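Local coordinates for protein CyaB (Pseudomonas aeruginosa, PDB 3R5G) that probably acts as an adenylyl cyclase making cyclic AMP from ATP, this chain being the catalytic domain of a longer membrane protein, at residues F14-G19 against R144-S149; K90-L95 against L108-G113. All coordinates share one frame; numbering follows the deposited sequence.

Interaction 1: residues F14-G19 against R144-S149; sequences FSDIRG and RLESAS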
# COMPACT_ATOMS: atom_id res chain seq x y z
N PHE A 14 -6.10 -8.60 2.86
CA PHE A 14 -5.25 -8.13 1.82
C PHE A 14 -4.78 -9.24 0.95
O PHE A 14 -4.49 -10.33 1.47
CB PHE A 14 -3.94 -7.45 2.38
CG PHE A 14 -4.15 -6.08 2.98
CD1 PHE A 14 -4.58 -5.93 4.25
CD2 PHE A 14 -3.98 -4.92 2.19
CE1 PHE A 14 -4.70 -4.66 4.84
CE2 PHE A 14 -4.24 -3.65 2.73
CZ PHE A 14 -4.53 -3.53 4.09
N SER A 15 -4.62 -8.98 -0.32
CA SER A 15 -4.00 -10.00 -1.19
C SER A 15 -3.11 -9.37 -2.22
O SER A 15 -3.24 -8.20 -2.53
CB SER A 15 -5.04 -10.82 -1.90
OG SER A 15 -5.82 -10.00 -2.83
N ASP A 16 -2.19 -10.16 -2.78
CA ASP A 16 -1.52 -9.71 -3.98
C ASP A 16 -1.16 -10.92 -4.83
O ASP A 16 -1.38 -12.09 -4.40
CB ASP A 16 -0.25 -8.88 -3.66
CG ASP A 16 0.87 -9.68 -3.04
OD1 ASP A 16 1.31 -10.69 -3.57
OD2 ASP A 16 1.30 -9.27 -1.94
N ILE A 17 -0.67 -10.67 -6.04
CA ILE A 17 -0.25 -11.78 -6.92
C ILE A 17 1.26 -11.95 -6.94
O ILE A 17 1.99 -11.06 -7.40
CB ILE A 17 -0.73 -11.56 -8.36
CG1 ILE A 17 -2.21 -11.35 -8.37
CG2 ILE A 17 -0.34 -12.71 -9.20
CD1 ILE A 17 -2.68 -10.73 -9.76
N ARG A 18 1.78 -13.05 -6.41
CA ARG A 18 3.23 -13.30 -6.49
C ARG A 18 3.55 -13.62 -7.93
O ARG A 18 2.84 -14.39 -8.56
CB ARG A 18 3.63 -14.46 -5.56
CG ARG A 18 3.48 -14.15 -4.08
CD ARG A 18 4.53 -13.16 -3.68
NE ARG A 18 4.10 -11.80 -4.01
CZ ARG A 18 4.86 -10.73 -3.83
NH1 ARG A 18 4.44 -9.49 -4.15
NH2 ARG A 18 6.06 -10.92 -3.33
N GLY A 19 4.59 -12.99 -8.43
CA GLY A 19 4.95 -13.15 -9.83
C GLY A 19 4.52 -11.97 -10.70
O GLY A 19 5.05 -11.76 -11.83
N ARG A 144 0.66 -6.99 7.07
CA ARG A 144 1.91 -7.71 7.39
C ARG A 144 1.76 -9.19 7.23
O ARG A 144 2.74 -9.91 6.85
CB ARG A 144 2.28 -7.37 8.84
CG ARG A 144 2.74 -5.88 9.03
CD ARG A 144 3.78 -5.38 7.95
NE ARG A 144 4.74 -4.50 8.63
CZ ARG A 144 5.64 -3.70 8.04
NH1 ARG A 144 5.76 -3.63 6.72
NH2 ARG A 144 6.45 -2.95 8.81
N LEU A 145 0.59 -9.74 7.54
CA LEU A 145 0.41 -11.18 7.30
C LEU A 145 0.48 -11.47 5.81
O LEU A 145 0.98 -12.52 5.34
CB LEU A 145 -0.88 -11.73 7.94
CG LEU A 145 -1.03 -11.61 9.45
CD1 LEU A 145 -2.35 -12.22 9.95
CD2 LEU A 145 0.18 -12.19 10.16
N GLU A 146 -0.13 -10.59 4.98
CA GLU A 146 -0.07 -10.81 3.59
C GLU A 146 1.41 -10.80 3.13
O GLU A 146 1.81 -11.67 2.33
CB GLU A 146 -0.94 -9.75 2.93
CG GLU A 146 -1.04 -9.90 1.42
CD GLU A 146 -0.19 -8.89 0.69
OE1 GLU A 146 0.93 -8.64 1.11
OE2 GLU A 146 -0.63 -8.20 -0.29
N SER A 147 2.20 -9.89 3.71
CA SER A 147 3.62 -9.74 3.24
C SER A 147 4.39 -11.01 3.61
O SER A 147 5.33 -11.39 2.87
CB SER A 147 4.34 -8.58 3.90
OG SER A 147 3.89 -7.44 3.24
N ALA A 148 3.98 -11.64 4.69
CA ALA A 148 4.67 -12.85 5.22
C ALA A 148 4.22 -14.11 4.56
O ALA A 148 4.83 -15.20 4.71
CB ALA A 148 4.40 -12.94 6.70
N SER A 149 3.06 -14.07 3.91
CA SER A 149 2.49 -15.28 3.36
C SER A 149 3.28 -15.71 2.13
O SER A 149 3.91 -14.90 1.41
CB SER A 149 0.97 -15.04 3.05
OG SER A 149 0.87 -14.10 2.01

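Interaction 2: residues K90-L95 against L108-G113; sequences KHMKVL and LEIRMG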
# COMPACT_ATOMS: atom_id res chain seq x y z
N LYS A 90 -9.39 -20.50 -5.30
CA LYS A 90 -9.89 -21.48 -6.28
C LYS A 90 -10.06 -20.82 -7.62
O LYS A 90 -9.74 -21.43 -8.65
CB LYS A 90 -11.22 -22.08 -5.85
CG LYS A 90 -11.20 -22.98 -4.68
CD LYS A 90 -12.57 -23.42 -4.29
CE LYS A 90 -12.50 -24.29 -3.03
NZ LYS A 90 -13.80 -24.60 -2.45
N HIS A 91 -10.52 -19.59 -7.68
CA HIS A 91 -10.77 -18.99 -8.98
C HIS A 91 -9.47 -18.65 -9.68
O HIS A 91 -9.36 -18.62 -10.91
CB HIS A 91 -11.62 -17.74 -8.80
CG HIS A 91 -12.21 -17.27 -10.07
ND1 HIS A 91 -13.14 -18.00 -10.77
CD2 HIS A 91 -12.05 -16.09 -10.72
CE1 HIS A 91 -13.49 -17.32 -11.85
NE2 HIS A 91 -12.86 -16.14 -11.83
N MET A 92 -8.41 -18.46 -8.93
CA MET A 92 -7.13 -18.25 -9.55
C MET A 92 -6.68 -19.39 -10.39
O MET A 92 -5.97 -19.14 -11.35
CB MET A 92 -6.07 -17.93 -8.48
CG MET A 92 -5.96 -16.50 -8.19
SD MET A 92 -5.16 -15.60 -9.55
CE MET A 92 -3.40 -15.57 -9.34
N LYS A 93 -7.14 -20.60 -10.05
CA LYS A 93 -6.77 -21.76 -10.93
C LYS A 93 -7.42 -21.60 -12.29
O LYS A 93 -6.82 -21.91 -13.34
CB LYS A 93 -7.25 -23.09 -10.35
CG LYS A 93 -6.66 -23.33 -8.99
CD LYS A 93 -7.14 -24.69 -8.48
CE LYS A 93 -6.45 -25.09 -7.18
NZ LYS A 93 -6.15 -23.87 -6.33
N VAL A 94 -8.66 -21.14 -12.28
CA VAL A 94 -9.37 -20.88 -13.54
C VAL A 94 -8.65 -19.77 -14.31
O VAL A 94 -8.42 -19.88 -15.53
CB VAL A 94 -10.75 -20.49 -13.24
CG1 VAL A 94 -11.56 -20.30 -14.52
CG2 VAL A 94 -11.47 -21.60 -12.37
N LEU A 95 -8.33 -18.64 -13.64
CA LEU A 95 -7.72 -17.58 -14.35
C LEU A 95 -6.39 -17.99 -14.93
O LEU A 95 -6.05 -17.53 -16.04
CB LEU A 95 -7.60 -16.33 -13.44
CG LEU A 95 -8.94 -15.73 -13.00
CD1 LEU A 95 -8.61 -14.58 -11.97
CD2 LEU A 95 -9.85 -15.21 -14.15
N LEU A 108 2.01 -17.42 -11.55
CA LEU A 108 1.33 -16.28 -10.89
C LEU A 108 0.45 -16.91 -9.83
O LEU A 108 -0.35 -17.80 -10.14
CB LEU A 108 0.41 -15.57 -11.88
CG LEU A 108 1.11 -14.77 -13.00
CD1 LEU A 108 0.14 -14.30 -14.10
CD2 LEU A 108 1.90 -13.59 -12.39
N GLU A 109 0.60 -16.47 -8.58
CA GLU A 109 -0.20 -17.11 -7.51
C GLU A 109 -0.60 -16.09 -6.49
O GLU A 109 0.19 -15.24 -6.15
CB GLU A 109 0.56 -18.18 -6.78
CG GLU A 109 -0.42 -18.92 -5.79
CD GLU A 109 -1.54 -19.64 -6.43
OE1 GLU A 109 -1.27 -20.84 -6.74
OE2 GLU A 109 -2.67 -19.05 -6.65
N ILE A 110 -1.81 -16.23 -6.00
CA ILE A 110 -2.32 -15.28 -5.03
C ILE A 110 -1.80 -15.64 -3.67
O ILE A 110 -1.60 -16.81 -3.34
CB ILE A 110 -3.91 -15.26 -5.08
CG1 ILE A 110 -4.44 -14.10 -4.22
CG2 ILE A 110 -4.51 -16.73 -4.75
CD1 ILE A 110 -5.96 -14.09 -4.43
N ARG A 111 -1.53 -14.60 -2.88
CA ARG A 111 -1.34 -14.78 -1.45
C ARG A 111 -2.18 -13.79 -0.68
O ARG A 111 -2.49 -12.70 -1.19
CB ARG A 111 0.12 -14.66 -1.09
CG ARG A 111 0.62 -13.30 -1.24
CD ARG A 111 2.10 -13.29 -0.92
NE ARG A 111 2.54 -11.91 -1.11
CZ ARG A 111 3.60 -11.38 -0.52
NH1 ARG A 111 3.87 -10.09 -0.70
NH2 ARG A 111 4.35 -12.13 0.28
N MET A 112 -2.51 -14.18 0.55
CA MET A 112 -3.49 -13.43 1.34
C MET A 112 -3.15 -13.37 2.80
O MET A 112 -2.64 -14.38 3.33
CB MET A 112 -4.88 -14.13 1.21
CG MET A 112 -5.26 -14.22 -0.27
SD MET A 112 -6.83 -15.15 -0.43
CE MET A 112 -6.26 -16.30 -1.52
N GLY A 113 -3.54 -12.27 3.44
CA GLY A 113 -3.39 -12.10 4.87
C GLY A 113 -4.71 -11.61 5.44
O GLY A 113 -5.29 -10.72 4.77
O HOH W 1 -4.72 -20.79 -6.80

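Interaction 1: residues F14-G19 against R144-S149
This is a buried, largely polar contact in which the carboxylates of Asp16 and Glu146 meet between the C-terminal part of strand 6-18 and the last turn of helix 137-148. OD2 of Asp16 lies 2.8 Å from OE2 of Glu146 and points into the carboxylate, coming almost as near to its carbon. The two flat groups are turned 82° against each other, nearly perpendicular. Glu146 gets there with CG anti to its backbone N (chi1 -177°) and a bend at the next bond, which runs its chain in against the strand backbone: CG sits 3.5 Å from the carbonyl O of Phe14, and OE2 reaches 3.4 Å from the carbonyl C of Ser15. Further back, the CB atoms of Phe14 and Glu146 touch at 3.8 Å, while the phenyl ring turns off toward Val139 and Ala142 of the same helix. The FSDIRG sequence is the first-strand signature of class III nucleotide cyclases, where relatives carry one of their metal-binding aspartates; Asp60, from the neighbouring hairpin, lies against Asp16 here. Positive charge meets the acid pair from two arginines. Arg18 NE makes a salt bridge with Asp16 OD1 at 3.0 Å, weak as a hydrogen bond because the N-H angle is only 131°. Arg111 pairs with Asp16 OD2 and, at long range and weakly, with Glu146 OE1. At the helix end, the carbonyl O of Glu146 is gripped twice by Ser149, by its N and by its OG, the latter at 2.6 Å.

Interaction 2: residues K90-L95 against L108-G113
OE2 of Glu109, which lies against CB of Met92 at 4.0 Å, is held by three groups. Its own chain supplies one: a bend at chi2 folds the carboxylate back on its own strand, where the N-H of Ile110 donates to the anti lone pair of OE2 over 3.0 Å, at an N-H...O angle of 150°. A water donates a second bond to OE2 at 2.7 Å, and Arg96 completes the grip with a salt bridge; the same arginine nitrogen also bonds to the carbonyl O of Leu108. That water reaches across to the helix, but its link to Lys93 NZ is weak, at 3.4 Å. Away from this polar cluster the contact is apolar. Helix 74-100 packs here on the strand that follows it, 109-116, and together with helix 29-50 it covers one face of the central sheet, as expected for the ferredoxin-like core of class III cyclases. Met92 carries the packing. Its CG rests on CG2 of Ile110 at 3.7 Å, the two side chains slanting across one another, and the chain then bends at chi2 (-72°) and again at chi3, which swings the methyl over the strand backbone rather than along the helix. CE comes to rest 3.8 Å from the N of Ile110 and 3.9 Å from the O of Leu108, lying alongside the peptide chain. Tyr39 of helix 29-50 touches both Met92 and Ile110, and Met88, one turn earlier in helix 74-100, also packs on Ile110.

How the interactions relate
From the N terminus, strand 6-18 comes first; segment 144-149, 125 residues beyond segment 14-19, brings the end of helix 137-148 back to it and closes interaction 1. Inside that long loop, interaction 2 closes a short one, where segment 90-95 of helix 74-100 meets segment 108-113, 13 residues further on. The loops nest and do not cross. Strands 6-18 and 109-116 are antiparallel neighbours, with probable backbone bonds from Arg18 N to Glu109 O (2.7 Å) and from Gly113 N to Phe14 O (2.9 Å). The two helices pack on opposite faces of this strand pair, and Arg111 NH2, on strand 109-116, bonds to the carbonyl O of Ser149, tying that strand to the end of helix 137-148.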